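Local coordinates for protein chitinase (PDB 5GZT) that probably hydrolyses internal beta-1,4 linkages between N-acetylglucosamine units of chitin and chitodextrins, acting as a family 18 endochitinase, at residues Leu406-Glu409 with Tyr410-Tyr413; Ala459-Thr462 with Tyr463-Ser466; Tyr501-Thr504 with Asn505-Ser509; Lys608-Tyr611 with Ile612-Asn615. All coordinates share one frame; numbering follows the deposited sequence.

Interaction 1: residues Leu406-Glu409 with Tyr410-Tyr413; sequences LDWE and YPVY
Pro-411 lies over one face of the Trp-408 indole. Its CD sits 3.7 Å from the centroid of the five-membered ring of Trp-408, only 11° off the ring normal, which makes a CH-pi contact. CG of Pro-411 lies beside CD on the same face, nearer the shared bond of the bicycle, 3.9 Å from CE2 of Trp-408. The indole is swung round to the carbonyl side of its own residue, CG anti to the backbone N (chi1 175°), and there it runs beside the chain that follows. Phe-375 stacks on the same indole, and Phe-429 meets it steeply.

A second CH-pi contact joins neighbours. CA of Glu-409 stands over a face of the Tyr-410 ring, 3.6 Å from its centroid, and CB of Glu-409 lies over the middle of that face. The opposite face receives the hydroxyl of Tyr-413, offset toward the rim. The peptide between Glu-409 and Tyr-410 is cis. It comes just after strand 403-407 of the TIM barrel, directly behind Glu-409, the last residue of the DxDxE signature of family 18. In that family this glutamate is the catalytic acid; the position of Glu-409 is consistent with that role. The carboxylate of Glu-409 and the ring of Tyr-410 are turned 21° from parallel. CA of Tyr-410 also approaches O of Trp-408 at 3.3 Å, a fairly straight CA-H...O contact.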
ATOM      1  N   LEU B 406      14.109   1.599  -4.653  1.00 29.18           N
ATOM      2  CA  LEU B 406      14.803   2.367  -5.684  1.00 29.38           C
ATOM      3  C   LEU B 406      13.920   2.569  -6.863  1.00 30.33           C
ATOM      4  O   LEU B 406      13.334   1.592  -7.359  1.00 27.80           O
ATOM      5  CB  LEU B 406      16.021   1.655  -6.205  1.00 31.60           C
ATOM      6  CG  LEU B 406      17.142   1.206  -5.217  1.00 34.10           C
ATOM      7  CD1 LEU B 406      18.325   0.783  -6.054  1.00 32.73           C
ATOM      8  CD2 LEU B 406      17.500   2.326  -4.271  1.00 38.10           C
ATOM      9  N   ASP B 407      13.888   3.808  -7.366  1.00 28.20           N
ATOM     10  CA  ASP B 407      13.178   4.183  -8.588  1.00 31.75           C
ATOM     11  C   ASP B 407      14.154   4.759  -9.554  1.00 33.31           C
ATOM     12  O   ASP B 407      14.223   6.023  -9.750  1.00 29.81           O
ATOM     13  CB  ASP B 407      11.993   5.194  -8.326  1.00 31.81           C
ATOM     14  CG  ASP B 407      10.977   4.668  -7.339  1.00 36.64           C
ATOM     15  OD1 ASP B 407      11.187   3.504  -6.843  1.00 34.34           O
ATOM     16  OD2 ASP B 407       9.961   5.402  -7.029  1.00 36.41           O
ATOM     17  N   TRP B 408      14.896   3.871 -10.221  1.00 30.60           N
ATOM     18  CA  TRP B 408      15.791   4.344 -11.262  1.00 29.58           C
ATOM     19  C   TRP B 408      15.095   4.369 -12.579  1.00 27.94           C
ATOM     20  O   TRP B 408      14.580   3.335 -13.100  1.00 27.75           O
ATOM     21  CB  TRP B 408      17.040   3.460 -11.254  1.00 32.04           C
ATOM     22  CG  TRP B 408      18.162   3.578 -12.269  1.00 34.38           C
ATOM     23  CD1 TRP B 408      18.259   4.333 -13.398  1.00 38.09           C
ATOM     24  CD2 TRP B 408      19.364   2.798 -12.204  1.00 36.64           C
ATOM     25  NE1 TRP B 408      19.454   4.058 -14.041  1.00 36.35           N
ATOM     26  CE2 TRP B 408      20.119   3.089 -13.345  1.00 36.12           C
ATOM     27  CE3 TRP B 408      19.850   1.846 -11.274  1.00 38.95           C
ATOM     28  CZ2 TRP B 408      21.365   2.515 -13.585  1.00 38.74           C
ATOM     29  CZ3 TRP B 408      21.101   1.223 -11.547  1.00 40.96           C
ATOM     30  CH2 TRP B 408      21.828   1.582 -12.681  1.00 40.26           C
ATOM     31  N   GLU B 409      15.110   5.547 -13.189  1.00 33.67           N
ATOM     32  CA  GLU B 409      14.268   5.819 -14.346  1.00 30.02           C
ATOM     33  C   GLU B 409      15.106   6.291 -15.508  1.00 32.17           C
ATOM     34  O   GLU B 409      15.187   7.453 -15.785  1.00 32.74           O
ATOM     35  CB  GLU B 409      13.099   6.785 -13.974  1.00 33.21           C
ATOM     36  CG  GLU B 409      12.321   6.351 -12.712  1.00 32.73           C
ATOM     37  CD  GLU B 409      10.993   7.096 -12.477  1.00 30.12           C
ATOM     38  OE1 GLU B 409      10.539   7.761 -13.398  1.00 29.63           O
ATOM     39  OE2 GLU B 409      10.403   6.987 -11.375  1.00 29.41           O
ATOM     40  N   TYR B 410      15.734   5.395 -16.257  1.00 36.52           N
ATOM     41  CA  TYR B 410      15.728   3.937 -16.103  1.00 38.18           C
ATOM     42  C   TYR B 410      17.114   3.378 -16.598  1.00 40.95           C
ATOM     43  O   TYR B 410      17.744   3.960 -17.498  1.00 37.98           O
ATOM     44  CB  TYR B 410      14.631   3.307 -16.988  1.00 39.55           C
ATOM     45  CG  TYR B 410      13.232   3.928 -16.873  1.00 39.41           C
ATOM     46  CD1 TYR B 410      12.319   3.478 -15.916  1.00 40.94           C
ATOM     47  CD2 TYR B 410      12.845   4.959 -17.730  1.00 43.06           C
ATOM     48  CE1 TYR B 410      11.046   4.040 -15.813  1.00 42.03           C
ATOM     49  CE2 TYR B 410      11.584   5.522 -17.650  1.00 45.65           C
ATOM     50  CZ  TYR B 410      10.685   5.055 -16.690  1.00 45.68           C
ATOM     51  OH  TYR B 410       9.444   5.643 -16.611  1.00 44.99           O
ATOM     52  N   PRO B 411      17.526   2.213 -16.096  1.00 36.31           N
ATOM     53  CA  PRO B 411      18.731   1.521 -16.616  1.00 37.55           C
ATOM     54  C   PRO B 411      18.844   1.507 -18.136  1.00 37.26           C
ATOM     55  O   PRO B 411      17.859   1.319 -18.827  1.00 37.89           O
ATOM     56  CB  PRO B 411      18.577   0.100 -16.070  1.00 34.26           C
ATOM     57  CG  PRO B 411      17.873   0.312 -14.810  1.00 35.92           C
ATOM     58  CD  PRO B 411      16.869   1.417 -15.066  1.00 33.15           C
ATOM     59  N   VAL B 412      20.058   1.780 -18.642  1.00 37.72           N
ATOM     60  CA  VAL B 412      20.475   1.465 -20.010  1.00 35.64           C
ATOM     61  C   VAL B 412      20.093   2.559 -20.967  1.00 41.36           C
ATOM     62  O   VAL B 412      20.968   3.222 -21.543  1.00 37.95           O
ATOM     63  CB  VAL B 412      20.001   0.091 -20.556  1.00 38.10           C
ATOM     64  CG1 VAL B 412      20.474  -0.102 -21.987  1.00 42.81           C
ATOM     65  CG2 VAL B 412      20.513  -1.047 -19.695  1.00 37.95           C
ATOM     66  N   TYR B 413      18.791   2.772 -21.112  1.00 40.55           N
ATOM     67  CA  TYR B 413      18.282   3.799 -22.017  1.00 38.64           C
ATOM     68  C   TYR B 413      18.127   5.186 -21.321  1.00 36.33           C
ATOM     69  O   TYR B 413      18.023   6.209 -21.978  1.00 37.15           O
ATOM     70  CB  TYR B 413      17.003   3.301 -22.733  1.00 44.70           C
ATOM     71  CG  TYR B 413      15.753   3.013 -21.864  1.00 47.50           C
ATOM     72  CD1 TYR B 413      15.664   1.866 -21.083  1.00 46.77           C
ATOM     73  CD2 TYR B 413      14.647   3.866 -21.891  1.00 46.49           C
ATOM     74  CE1 TYR B 413      14.536   1.589 -20.333  1.00 50.23           C
ATOM     75  CE2 TYR B 413      13.516   3.599 -21.134  1.00 49.99           C
ATOM     76  CZ  TYR B 413      13.461   2.457 -20.364  1.00 47.97           C
ATOM     77  OH  TYR B 413      12.357   2.184 -19.606  1.00 45.79           O
TER

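Interaction 2: residues Ala459-Thr462 with Tyr463-Ser466; sequences ASKT and YTDS
Thr-464 OG1 donates to Lys-461 O at 2.7 Å. The same carbonyl oxygen accepts from Asp-465 N at 3.0 Å, so it has two donors. The amide comes nearly end-on to the carbonyl, at a C=O...N angle of 167°. The hydroxyl comes from the flank, at 112°. Thr-464 OG1 reaches back because it sits between its own backbone N and carbonyl carbon (chi1 50°).

Ser-460 serves two amides. Its OG accepts from Tyr-463 N at 3.0 Å, and its carbonyl oxygen accepts from Thr-464 N at 3.2 Å. At the other end, Ser-466 OG donates to Thr-462 O at 2.7 Å, coming from out of the carbonyl plane.

The exposed pair is looser. Lys-461 NZ meets Asp-465 OD2 at 3.3 Å, a salt bridge whose hydrogen bond is weak. The lysine chain bends at chi2 and again at chi4 to bring its amine round to the carboxylate. Asp-465 O, in turn, accepts from Lys-426 NZ. Tyr-463 turns its ring inward onto strand 452-457. The whole is a short helix, 461-464, with Ser-460 as a side-chain N-cap, following a strand of the TIM barrel.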
ATOM      1  N   ALA B 459       6.861   0.053 -17.183  1.00 30.38           N
ATOM      2  CA  ALA B 459       5.874  -0.818 -17.784  1.00 30.01           C
ATOM      3  C   ALA B 459       6.307  -1.306 -19.152  1.00 28.18           C
ATOM      4  O   ALA B 459       5.820  -2.336 -19.639  1.00 35.45           O
ATOM      5  CB  ALA B 459       4.490  -0.146 -17.825  1.00 26.59           C
ATOM      6  N   SER B 460       7.191  -0.596 -19.808  1.00 27.59           N
ATOM      7  CA  SER B 460       7.488  -0.951 -21.212  1.00 30.94           C
ATOM      8  C   SER B 460       8.310  -2.252 -21.392  1.00 31.52           C
ATOM      9  O   SER B 460       9.032  -2.705 -20.488  1.00 28.54           O
ATOM     10  CB  SER B 460       8.235   0.174 -21.908  1.00 33.46           C
ATOM     11  OG  SER B 460       9.502   0.442 -21.276  1.00 36.70           O
ATOM     12  N   LYS B 461       8.198  -2.821 -22.585  1.00 36.90           N
ATOM     13  CA  LYS B 461       9.087  -3.901 -22.972  1.00 39.71           C
ATOM     14  C   LYS B 461      10.571  -3.412 -22.953  1.00 42.24           C
ATOM     15  O   LYS B 461      11.419  -4.159 -22.504  1.00 44.84           O
ATOM     16  CB  LYS B 461       8.685  -4.534 -24.312  1.00 38.29           C
ATOM     17  CG  LYS B 461       9.666  -5.672 -24.644  1.00 46.48           C
ATOM     18  CD  LYS B 461       9.072  -6.940 -25.245  1.00 49.13           C
ATOM     19  CE  LYS B 461      10.186  -7.903 -25.747  1.00 49.41           C
ATOM     20  NZ  LYS B 461      11.068  -7.242 -26.798  1.00 48.39           N
ATOM     21  N   THR B 462      10.847  -2.160 -23.356  1.00 39.34           N
ATOM     22  CA  THR B 462      12.196  -1.572 -23.247  1.00 40.55           C
ATOM     23  C   THR B 462      12.745  -1.673 -21.845  1.00 44.31           C
ATOM     24  O   THR B 462      13.898  -2.086 -21.631  1.00 50.03           O
ATOM     25  CB  THR B 462      12.205  -0.115 -23.669  1.00 44.07           C
ATOM     26  OG1 THR B 462      11.646  -0.003 -24.980  1.00 43.27           O
ATOM     27  CG2 THR B 462      13.612   0.451 -23.686  1.00 48.45           C
ATOM     28  N   TYR B 463      11.926  -1.340 -20.869  1.00 35.09           N
ATOM     29  CA  TYR B 463      12.360  -1.502 -19.502  1.00 33.17           C
ATOM     30  C   TYR B 463      12.680  -2.974 -19.118  1.00 34.19           C
ATOM     31  O   TYR B 463      13.672  -3.212 -18.474  1.00 37.06           O
ATOM     32  CB  TYR B 463      11.329  -0.940 -18.497  1.00 27.77           C
ATOM     33  CG  TYR B 463      11.821  -1.052 -17.087  1.00 26.11           C
ATOM     34  CD1 TYR B 463      11.599  -2.178 -16.381  1.00 25.05           C
ATOM     35  CD2 TYR B 463      12.593  -0.018 -16.472  1.00 26.35           C
ATOM     36  CE1 TYR B 463      12.109  -2.337 -15.086  1.00 29.49           C
ATOM     37  CE2 TYR B 463      13.099  -0.170 -15.182  1.00 26.69           C
ATOM     38  CZ  TYR B 463      12.882  -1.343 -14.503  1.00 25.89           C
ATOM     39  OH  TYR B 463      13.268  -1.552 -13.187  1.00 30.04           O
ATOM     40  N   THR B 464      11.807  -3.924 -19.410  1.00 30.79           N
ATOM     41  CA  THR B 464      12.028  -5.341 -19.052  1.00 35.68           C
ATOM     42  C   THR B 464      13.331  -5.960 -19.732  1.00 31.08           C
ATOM     43  O   THR B 464      14.042  -6.804 -19.153  1.00 47.36           O
ATOM     44  CB  THR B 464      10.776  -6.196 -19.381  1.00 30.68           C
ATOM     45  OG1 THR B 464      10.360  -5.928 -20.696  1.00 31.13           O
ATOM     46  CG2 THR B 464       9.638  -5.840 -18.431  1.00 31.51           C
ATOM     47  N   ASP B 465      13.571  -5.482 -20.944  1.00 35.07           N
ATOM     48  CA  ASP B 465      14.772  -5.747 -21.752  1.00 39.42           C
ATOM     49  C   ASP B 465      16.043  -5.122 -21.181  1.00 46.25           C
ATOM     50  O   ASP B 465      17.118  -5.508 -21.592  1.00 47.08           O
ATOM     51  CB  ASP B 465      14.599  -5.178 -23.159  1.00 36.10           C
ATOM     52  CG  ASP B 465      13.731  -6.048 -24.065  1.00 35.34           C
ATOM     53  OD1 ASP B 465      13.389  -7.209 -23.764  1.00 38.31           O
ATOM     54  OD2 ASP B 465      13.418  -5.549 -25.139  1.00 34.36           O
ATOM     55  N   SER B 466      15.917  -4.171 -20.250  1.00 42.10           N
ATOM     56  CA  SER B 466      17.032  -3.424 -19.702  1.00 36.86           C
ATOM     57  C   SER B 466      17.415  -3.877 -18.307  1.00 36.38           C
ATOM     58  O   SER B 466      18.390  -3.366 -17.745  1.00 37.60           O
ATOM     59  CB  SER B 466      16.682  -1.927 -19.673  1.00 32.96           C
ATOM     60  OG  SER B 466      16.425  -1.445 -20.994  1.00 31.69           O
TER

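Interaction 3: residues Tyr501-Thr504 with Asn505-Ser509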
ATOM      1  N   TYR B 501      -7.496  -2.701 -18.397  1.00 18.45           N
ATOM      2  CA  TYR B 501      -7.461  -3.607 -19.536  1.00 19.41           C
ATOM      3  C   TYR B 501      -7.159  -2.897 -20.844  1.00 22.28           C
ATOM      4  O   TYR B 501      -7.507  -1.695 -21.011  1.00 19.34           O
ATOM      5  CB  TYR B 501      -8.783  -4.430 -19.711  1.00 18.33           C
ATOM      6  CG  TYR B 501      -9.161  -5.232 -18.488  1.00 18.28           C
ATOM      7  CD1 TYR B 501      -8.553  -6.463 -18.191  1.00 18.81           C
ATOM      8  CD2 TYR B 501     -10.055  -4.706 -17.552  1.00 20.86           C
ATOM      9  CE1 TYR B 501      -8.878  -7.176 -17.036  1.00 18.60           C
ATOM     10  CE2 TYR B 501     -10.373  -5.391 -16.376  1.00 18.84           C
ATOM     11  CZ  TYR B 501      -9.772  -6.586 -16.104  1.00 18.76           C
ATOM     12  OH  TYR B 501     -10.106  -7.172 -14.942  1.00 18.18           O
ATOM     13  N   SER B 502      -6.581  -3.655 -21.796  1.00 20.11           N
ATOM     14  CA  SER B 502      -6.348  -3.146 -23.143  1.00 21.04           C
ATOM     15  C   SER B 502      -7.577  -3.443 -23.960  1.00 22.40           C
ATOM     16  O   SER B 502      -7.913  -4.596 -24.229  1.00 23.18           O
ATOM     17  CB  SER B 502      -5.148  -3.842 -23.822  1.00 21.60           C
ATOM     18  OG  SER B 502      -3.986  -3.746 -23.078  1.00 21.52           O
ATOM     19  N   ALA B 503      -8.219  -2.385 -24.422  1.00 20.67           N
ATOM     20  CA  ALA B 503      -9.427  -2.469 -25.166  1.00 22.79           C
ATOM     21  C   ALA B 503      -9.226  -2.574 -26.651  1.00 22.68           C
ATOM     22  O   ALA B 503     -10.104  -3.064 -27.350  1.00 25.76           O
ATOM     23  CB  ALA B 503     -10.259  -1.213 -24.885  1.00 22.53           C
ATOM     24  N   THR B 504      -8.121  -2.041 -27.131  1.00 24.51           N
ATOM     25  CA  THR B 504      -7.685  -2.147 -28.496  1.00 25.57           C
ATOM     26  C   THR B 504      -6.229  -2.623 -28.482  1.00 28.95           C
ATOM     27  O   THR B 504      -5.491  -2.556 -27.469  1.00 28.56           O
ATOM     28  CB  THR B 504      -7.767  -0.768 -29.254  1.00 28.84           C
ATOM     29  OG1 THR B 504      -7.060   0.282 -28.533  1.00 27.06           O
ATOM     30  CG2 THR B 504      -9.182  -0.390 -29.443  1.00 28.71           C
ATOM     31  N   ASN B 505      -5.780  -3.060 -29.648  1.00 31.93           N
ATOM     32  CA  ASN B 505      -4.536  -3.835 -29.734  1.00 32.73           C
ATOM     33  C   ASN B 505      -3.284  -3.116 -29.357  1.00 26.88           C
ATOM     34  O   ASN B 505      -2.401  -3.710 -28.735  1.00 35.32           O
ATOM     35  CB  ASN B 505      -4.378  -4.422 -31.146  1.00 37.77           C
ATOM     36  CG  ASN B 505      -5.400  -5.531 -31.456  1.00 39.31           C
ATOM     37  OD1 ASN B 505      -6.034  -6.168 -30.562  1.00 40.41           O
ATOM     38  ND2 ASN B 505      -5.541  -5.781 -32.739  1.00 35.73           N
ATOM     39  N   ASN B 506      -3.218  -1.837 -29.640  1.00 26.36           N
ATOM     40  CA  ASN B 506      -2.036  -1.047 -29.292  1.00 30.98           C
ATOM     41  C   ASN B 506      -2.158  -0.267 -27.956  1.00 29.33           C
ATOM     42  O   ASN B 506      -1.238   0.514 -27.584  1.00 33.83           O
ATOM     43  CB  ASN B 506      -1.798  -0.089 -30.464  1.00 33.88           C
ATOM     44  CG  ASN B 506      -1.475  -0.861 -31.755  1.00 45.59           C
ATOM     45  OD1 ASN B 506      -0.851  -1.942 -31.702  1.00 44.82           O
ATOM     46  ND2 ASN B 506      -1.943  -0.354 -32.905  1.00 56.13           N
ATOM     47  N   GLN B 507      -3.243  -0.470 -27.223  1.00 21.98           N
ATOM     48  CA  GLN B 507      -3.377   0.192 -25.923  1.00 21.33           C
ATOM     49  C   GLN B 507      -2.775  -0.658 -24.840  1.00 20.75           C
ATOM     50  O   GLN B 507      -3.261  -1.750 -24.520  1.00 26.43           O
ATOM     51  CB  GLN B 507      -4.854   0.414 -25.606  1.00 20.91           C
ATOM     52  CG  GLN B 507      -5.095   1.284 -24.392  1.00 19.67           C
ATOM     53  CD  GLN B 507      -6.233   0.722 -23.585  1.00 17.51           C
ATOM     54  OE1 GLN B 507      -7.296   0.518 -24.113  1.00 18.83           O
ATOM     55  NE2 GLN B 507      -5.966   0.327 -22.392  1.00 17.82           N
ATOM     56  N   LEU B 508      -1.764  -0.116 -24.166  1.00 19.06           N
ATOM     57  CA  LEU B 508      -1.207  -0.715 -22.991  1.00 19.39           C
ATOM     58  C   LEU B 508      -2.106  -0.518 -21.770  1.00 21.97           C
ATOM     59  O   LEU B 508      -2.857   0.456 -21.705  1.00 19.03           O
ATOM     60  CB  LEU B 508       0.160  -0.068 -22.724  1.00 24.92           C
ATOM     61  CG  LEU B 508       1.467  -0.531 -23.360  1.00 32.68           C
ATOM     62  CD1 LEU B 508       1.265  -1.400 -24.583  1.00 32.98           C
ATOM     63  CD2 LEU B 508       2.468   0.606 -23.534  1.00 34.27           C
ATOM     64  N   SER B 509      -1.888  -1.348 -20.760  1.00 20.03           N
ATOM     65  CA  SER B 509      -2.734  -1.388 -19.629  1.00 20.09           C
ATOM     66  C   SER B 509      -1.987  -1.995 -18.464  1.00 22.04           C
ATOM     67  O   SER B 509      -0.844  -2.499 -18.657  1.00 23.47           O
ATOM     68  CB  SER B 509      -3.934  -2.226 -19.989  1.00 21.84           C
ATOM     69  OG  SER B 509      -3.615  -3.564 -20.379  1.00 19.31           O
TER
HETATM   70  O   HOH W   1      -8.262   1.613 -26.348  1.00 21.20           O
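Ser-502 OG is gripped on two counts. It donates to Gln-507 O at 2.6 Å, nearly in line with the carbonyl bond, and it accepts from Ser-509 OG at 2.7 Å. Ser-509 OG also accepts from Ser-512 N, so a chain of polar groups runs from the Gln-507 carbonyl through two hydroxyls to the start of helix 510-519.

Gln-507 works with both ends of its amide. Its NE2 donates to Tyr-501 O at 2.9 Å, and again to Leu-508 O at 3.2 Å. Leu-508 O lies in the plane of the Gln-507 amide, whereas Tyr-501 O is tilted 20° out of it. On the other side of the amide, OE1 accepts from Ala-503 N at 3.1 Å. The donor, Ala-503 N, lies well above the plane of the Gln-507 side-chain carbonyl, 55° out of it. With CG anti to the backbone N (chi1 -171°) and a bend at chi2, the side chain folds back across the loop to these backbone groups. The amide is held from several directions, which should fix its rotation.

The two segments run nearly antiparallel and are joined by a type I beta turn from Thr-504 to Gln-507. Gln-507 N closes it onto Thr-504 O at 3.1 Å. The turn belongs to the long loop between strand 478-481 and helix 510-519 of the TIM barrel, and Ser-509 is the N-cap of that helix. A water links the side chains across the turn: it donates to Gln-507 OE1 at 2.7 Å and lies 2.8 Å from Thr-504 OG1.

Interaction 4: residues Lys608-Tyr611 with Ile612-Asn615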
ATOM      1  N   LYS B 608      -9.414  -2.010 -10.627  1.00 16.51           N
ATOM      2  CA  LYS B 608      -8.025  -2.243 -10.464  1.00 18.32           C
ATOM      3  C   LYS B 608      -7.747  -3.065  -9.216  1.00 17.34           C
ATOM      4  O   LYS B 608      -6.982  -4.045  -9.293  1.00 17.90           O
ATOM      5  CB  LYS B 608      -7.328  -0.925 -10.462  1.00 19.44           C
ATOM      6  CG  LYS B 608      -5.916  -0.832 -10.864  1.00 23.36           C
ATOM      7  CD  LYS B 608      -5.875   0.310 -11.907  1.00 24.28           C
ATOM      8  CE  LYS B 608      -4.792   1.181 -11.690  1.00 24.81           C
ATOM      9  NZ  LYS B 608      -4.656   2.036 -12.909  1.00 22.06           N
ATOM     10  N   ALA B 609      -8.389  -2.718  -8.115  1.00 17.13           N
ATOM     11  CA  ALA B 609      -8.389  -3.518  -6.926  1.00 18.47           C
ATOM     12  C   ALA B 609      -8.926  -4.951  -7.207  1.00 21.32           C
ATOM     13  O   ALA B 609      -8.342  -5.955  -6.699  1.00 20.32           O
ATOM     14  CB  ALA B 609      -9.220  -2.850  -5.810  1.00 19.72           C
ATOM     15  N   GLU B 610     -10.013  -5.069  -7.955  1.00 19.89           N
ATOM     16  CA  GLU B 610     -10.519  -6.358  -8.301  1.00 22.24           C
ATOM     17  C   GLU B 610      -9.536  -7.142  -9.217  1.00 25.27           C
ATOM     18  O   GLU B 610      -9.376  -8.354  -9.073  1.00 26.09           O
ATOM     19  CB  GLU B 610     -11.957  -6.317  -8.817  1.00 25.09           C
ATOM     20  CG  GLU B 610     -12.991  -5.702  -7.870  1.00 31.52           C
ATOM     21  CD  GLU B 610     -13.148  -6.418  -6.487  1.00 33.91           C
ATOM     22  OE1 GLU B 610     -12.841  -7.625  -6.406  1.00 34.76           O
ATOM     23  OE2 GLU B 610     -13.568  -5.782  -5.461  1.00 30.23           O
ATOM     24  N   TYR B 611      -8.817  -6.486 -10.097  1.00 22.88           N
ATOM     25  CA  TYR B 611      -7.829  -7.186 -10.877  1.00 22.79           C
ATOM     26  C   TYR B 611      -6.722  -7.781  -9.984  1.00 22.98           C
ATOM     27  O   TYR B 611      -6.317  -8.893 -10.179  1.00 21.73           O
ATOM     28  CB  TYR B 611      -7.234  -6.258 -11.897  1.00 22.58           C
ATOM     29  CG  TYR B 611      -6.263  -6.862 -12.836  1.00 20.67           C
ATOM     30  CD1 TYR B 611      -4.918  -6.963 -12.516  1.00 22.92           C
ATOM     31  CD2 TYR B 611      -6.676  -7.382 -14.047  1.00 22.57           C
ATOM     32  CE1 TYR B 611      -4.021  -7.541 -13.411  1.00 22.04           C
ATOM     33  CE2 TYR B 611      -5.789  -7.893 -14.951  1.00 21.96           C
ATOM     34  CZ  TYR B 611      -4.458  -8.043 -14.585  1.00 23.92           C
ATOM     35  OH  TYR B 611      -3.544  -8.571 -15.477  1.00 20.91           O
ATOM     36  N   ILE B 612      -6.283  -7.005  -9.019  1.00 24.39           N
ATOM     37  CA  ILE B 612      -5.259  -7.372  -8.102  1.00 23.42           C
ATOM     38  C   ILE B 612      -5.720  -8.613  -7.341  1.00 26.59           C
ATOM     39  O   ILE B 612      -4.992  -9.609  -7.271  1.00 24.69           O
ATOM     40  CB  ILE B 612      -4.981  -6.224  -7.095  1.00 24.37           C
ATOM     41  CG1 ILE B 612      -4.079  -5.114  -7.766  1.00 23.64           C
ATOM     42  CG2 ILE B 612      -4.330  -6.790  -5.788  1.00 25.35           C
ATOM     43  CD1 ILE B 612      -4.243  -3.779  -7.074  1.00 23.46           C
ATOM     44  N   LYS B 613      -6.910  -8.569  -6.775  1.00 24.90           N
ATOM     45  CA  LYS B 613      -7.416  -9.729  -6.022  1.00 26.26           C
ATOM     46  C   LYS B 613      -7.594 -10.949  -6.890  1.00 28.27           C
ATOM     47  O   LYS B 613      -7.220 -12.065  -6.432  1.00 29.10           O
ATOM     48  CB  LYS B 613      -8.713  -9.425  -5.317  1.00 26.74           C
ATOM     49  CG  LYS B 613      -8.562  -8.244  -4.390  1.00 31.58           C
ATOM     50  CD  LYS B 613      -9.561  -8.198  -3.260  1.00 37.17           C
ATOM     51  CE  LYS B 613     -10.951  -7.931  -3.732  1.00 42.54           C
ATOM     52  NZ  LYS B 613     -11.895  -8.414  -2.662  1.00 51.74           N
ATOM     53  N   GLN B 614      -8.129 -10.751  -8.102  1.00 25.71           N
ATOM     54  CA  GLN B 614      -8.363 -11.829  -9.060  1.00 28.03           C
ATOM     55  C   GLN B 614      -7.061 -12.499  -9.465  1.00 27.92           C
ATOM     56  O   GLN B 614      -7.089 -13.696  -9.743  1.00 24.87           O
ATOM     57  CB  GLN B 614      -9.101 -11.394 -10.361  1.00 31.51           C
ATOM     58  CG  GLN B 614     -10.585 -11.050 -10.101  1.00 42.80           C
ATOM     59  CD  GLN B 614     -11.329 -10.397 -11.290  1.00 52.15           C
ATOM     60  OE1 GLN B 614     -12.432  -9.796 -11.126  1.00 53.62           O
ATOM     61  NE2 GLN B 614     -10.739 -10.498 -12.478  1.00 53.38           N
ATOM     62  N   ASN B 615      -5.965 -11.761  -9.608  1.00 23.89           N
ATOM     63  CA  ASN B 615      -4.690 -12.388 -10.008  1.00 26.24           C
ATOM     64  C   ASN B 615      -3.724 -12.652  -8.870  1.00 25.95           C
ATOM     65  O   ASN B 615      -2.556 -12.876  -9.116  1.00 29.67           O
ATOM     66  CB  ASN B 615      -4.067 -11.581 -11.062  1.00 25.83           C
ATOM     67  CG  ASN B 615      -4.895 -11.561 -12.265  1.00 28.77           C
ATOM     68  OD1 ASN B 615      -4.812 -12.480 -13.038  1.00 31.23           O
ATOM     69  ND2 ASN B 615      -5.755 -10.538 -12.430  1.00 27.98           N
TER
HETATM   70  O   HOH W   2     -12.549  -9.616  -8.213  1.00 43.82           O
HETATM   71  O   HOH W   3     -13.603  -6.169  -2.968  1.00 44.25           O
HETATM   72  O   HOH W   4      -2.603 -11.230 -15.284  1.00 32.96           O
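The backbone is helical through Gln-614, with i+4 to i bonds such as Lys-613 N to Ala-609 O at 3.0 Å, and Asn-615 is the first residue to leave helical angles. Tyr-611 O is the acceptor at this end. Asn-615 N donates to it at 2.9 Å and Asn-615 ND2 at 2.8 Å, the two arriving from opposite faces of the carbonyl plane. Asn-615 ND2 also sits over the centre of one face of the Tyr-611 ring, 3.4 Å above its plane, so ND2 meets ring face and carbonyl oxygen roughly at right angles. Ring and amide planes are 40° apart. The Tyr-611 ring lies alongside the end of the helix because CG is anti to its backbone N (chi1 -176°). Its OH is hydrogen-bonded to Asp-511 OD1, and a water donates to it at 2.8 Å.

This is the C-terminal end of helix 602-614, which comes just before strand 619-623 of the TIM barrel. Tyr-611 packs on Val-510 and Val-514 of helix 510-519.

Toward helix 633-642, Glu-610 and Lys-613 lie side by side, pointing the same way. CE of Lys-613 reaches OE1 of Glu-610 at 3.3 Å, but NZ stands 3.9 Å from that oxygen, a long salt bridge. A water between Glu-610 OE2 and Lys-613 NZ links the two groups, and OE2 also pairs with Arg-641. Another water donates to Glu-610 OE1 and Gln-614 OE1.

How the interactions relate
All four interactions lie in the first family 18 domain of the chain. Interaction 1 is the buried one and rests on ring faces and CH-pi contacts. The other three are partly buried and depend mainly on hydrogen bonds. Interactions 1 and 2 touch: Tyr-413 and Tyr-410 pack on Tyr-463, and Tyr-413 also meets Ser-466. Interactions 3 and 4 meet through the Tyr-501 hydroxyl, which packs on the Tyr-611 ring; helix 510-519 is touched by side chains of interactions 2, 3 and 4. Interactions 2 and 3 each have a serine N-cap, whereas interaction 4 closes a helix at its C-terminal end. Interaction 2 has a salt bridge between exposed side chains, interaction 4 a long one between partly exposed ones.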